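Local coordinates for periplasmic binding protein (Veillonella parvula, PDB 4N01) that probably binds a small solute, perhaps a metal chelate, in the periplasm and delivers it to a membrane transporter for uptake, at residues V211-S216 with K249-G254. Residues are numbered along the deposited sequence; the frame is centred on the assembly and turned at random.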
loop_
_atom_site.group_PDB
_atom_site.type_symbol
_atom_site.label_atom_id
_atom_site.label_comp_id
_atom_site.label_asym_id
_atom_site.label_seq_id
_atom_site.Cartn_x
_atom_site.Cartn_y
_atom_site.Cartn_z
ATOM N N VAL A 211 12.945 13.933 2.578
ATOM C CA VAL A 211 12.902 12.652 3.294
ATOM C C VAL A 211 13.521 11.507 2.482
ATOM O O VAL A 211 13.591 11.557 1.261
ATOM C CB VAL A 211 11.462 12.278 3.741
ATOM C CG1 VAL A 211 10.845 13.423 4.544
ATOM C CG2 VAL A 211 10.571 11.928 2.532
ATOM N N PHE A 212 13.984 10.480 3.174
ATOM C CA PHE A 212 14.510 9.290 2.528
ATOM C C PHE A 212 13.793 8.099 3.136
ATOM O O PHE A 212 13.673 7.990 4.358
ATOM C CB PHE A 212 16.022 9.190 2.771
ATOM C CG PHE A 212 16.621 7.878 2.343
ATOM C CD1 PHE A 212 16.739 7.558 0.991
ATOM C CD2 PHE A 212 17.088 6.978 3.286
ATOM C CE1 PHE A 212 17.299 6.342 0.597
ATOM C CE2 PHE A 212 17.654 5.768 2.901
ATOM C CZ PHE A 212 17.756 5.449 1.556
ATOM N N ILE A 213 13.273 7.220 2.288
ATOM C CA ILE A 213 12.601 6.025 2.784
ATOM C C ILE A 213 13.577 4.845 2.814
ATOM O O ILE A 213 14.141 4.457 1.784
ATOM C CB ILE A 213 11.381 5.656 1.919
ATOM C CG1 ILE A 213 10.339 6.778 1.977
ATOM C CG2 ILE A 213 10.777 4.362 2.424
ATOM C CD1 ILE A 213 10.500 7.819 0.909
ATOM N N TYR A 214 13.765 4.269 3.996
ATOM C CA TYR A 214 14.706 3.173 4.181
ATOM C C TYR A 214 13.897 1.906 4.442
ATOM O O TYR A 214 13.328 1.727 5.526
ATOM C CB TYR A 214 15.645 3.502 5.351
ATOM C CG TYR A 214 16.645 2.427 5.758
ATOM C CD1 TYR A 214 17.950 2.445 5.280
ATOM C CD2 TYR A 214 16.293 1.424 6.653
ATOM C CE1 TYR A 214 18.873 1.483 5.668
ATOM C CE2 TYR A 214 17.208 0.460 7.045
ATOM C CZ TYR A 214 18.494 0.494 6.549
ATOM O OH TYR A 214 19.392 -0.464 6.948
ATOM N N ASP A 215 13.807 1.040 3.439
ATOM C CA ASP A 215 13.075 -0.209 3.616
ATOM C C ASP A 215 13.942 -1.238 4.309
ATOM O O ASP A 215 13.512 -1.911 5.259
ATOM C CB ASP A 215 12.633 -0.773 2.275
ATOM C CG ASP A 215 11.939 -2.110 2.418
ATOM O OD1 ASP A 215 10.694 -2.124 2.544
ATOM O OD2 ASP A 215 12.632 -3.155 2.423
ATOM N N SER A 216 15.167 -1.367 3.811
ATOM C CA SER A 216 16.107 -2.361 4.293
ATOM C C SER A 216 17.433 -2.099 3.599
ATOM O O SER A 216 17.532 -1.206 2.754
ATOM C CB SER A 216 15.607 -3.762 3.955
ATOM O OG SER A 216 15.340 -3.876 2.566
ATOM N N LYS A 249 10.791 3.583 -11.121
ATOM C CA LYS A 249 10.447 2.363 -10.387
ATOM C C LYS A 249 9.854 2.728 -9.044
ATOM O O LYS A 249 10.213 3.754 -8.470
ATOM C CB LYS A 249 11.705 1.526 -10.153
ATOM C CG LYS A 249 12.354 1.022 -11.427
ATOM C CD LYS A 249 13.633 0.263 -11.126
ATOM C CE LYS A 249 14.191 -0.339 -12.401
ATOM N NZ LYS A 249 13.085 -0.931 -13.203
ATOM N N THR A 250 8.956 1.891 -8.532
ATOM C CA THR A 250 8.435 2.133 -7.197
ATOM C C THR A 250 9.533 1.903 -6.158
ATOM O O THR A 250 9.715 2.720 -5.262
ATOM C CB THR A 250 7.237 1.231 -6.872
ATOM O OG1 THR A 250 7.551 -0.121 -7.217
ATOM C CG2 THR A 250 6.007 1.669 -7.650
ATOM N N TRP A 251 10.248 0.781 -6.287
ATOM C CA TRP A 251 11.273 0.367 -5.316
ATOM C C TRP A 251 12.483 -0.234 -6.021
ATOM O O TRP A 251 12.327 -0.989 -6.972
ATOM C CB TRP A 251 10.716 -0.700 -4.356
ATOM C CG TRP A 251 9.527 -0.243 -3.550
ATOM C CD1 TRP A 251 8.206 -0.346 -3.900
ATOM C CD2 TRP A 251 9.553 0.405 -2.264
ATOM N NE1 TRP A 251 7.412 0.193 -2.908
ATOM C CE2 TRP A 251 8.215 0.658 -1.894
ATOM C CE3 TRP A 251 10.577 0.775 -1.382
ATOM C CZ2 TRP A 251 7.874 1.275 -0.682
ATOM C CZ3 TRP A 251 10.239 1.390 -0.185
ATOM C CH2 TRP A 251 8.894 1.629 0.156
ATOM N N ALA A 252 13.680 0.073 -5.532
ATOM C CA ALA A 252 14.899 -0.506 -6.090
ATOM C C ALA A 252 16.047 -0.195 -5.166
ATOM O O ALA A 252 15.900 0.568 -4.218
ATOM C CB ALA A 252 15.193 0.070 -7.472
ATOM N N LYS A 253 17.200 -0.769 -5.465
ATOM C CA LYS A 253 18.399 -0.456 -4.710
ATOM C C LYS A 253 18.883 0.947 -5.045
ATOM O O LYS A 253 18.853 1.356 -6.201
ATOM C CB LYS A 253 19.501 -1.473 -5.020
ATOM C CG LYS A 253 19.431 -2.749 -4.192
ATOM C CD LYS A 253 20.829 -3.337 -3.979
ATOM C CE LYS A 253 20.807 -4.525 -3.020
ATOM N NZ LYS A 253 20.054 -5.672 -3.590
ATOM N N GLY A 254 19.318 1.682 -4.028
ATOM C CA GLY A 254 19.928 2.989 -4.226
ATOM C C GLY A 254 21.392 2.910 -3.812
ATOM O O GLY A 254 21.872 1.845 -3.417
#
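Ile213, near the end of strand 209-214, meets the six-membered ring of Trp251 through its short branch: methyl CG2 lies 4.0 Å from CZ3 of Trp251 and equally near CH2, the two side chains crossing at about a right angle. With CG2 anti to the backbone N and CG1 beside it (chi1 -63°), the methyl is turned to the indole. A beta-branched aliphatic residue suits an inner strand and offers the ring an apolar surface.

Two residues on, Asp215 adds its methylene, with CB 4.1 Å from Trp251 CZ3, while the carboxylate turns to partners other than the indole. Its OD1 pairs with the hydroxyl of Tyr272, and OD2 accepts a hydrogen bond from Ser216 OG (2.8 Å) through its anti lone pair; two hydroxyls thus hold the buried acid group. The backbones are far apart (CA of Asp215 to CA of Trp251, 9.1 Å), and tryptophan suits because its long indole reaches across most of this gap.

An antiparallel edge strand is thereby packed against the C-terminal end of a parallel alpha/beta sheet, where a glycerol, probably from the crystallisation liquor, lies near Asp215; such a place would fit the ligand cleft of a periplasmic binding protein.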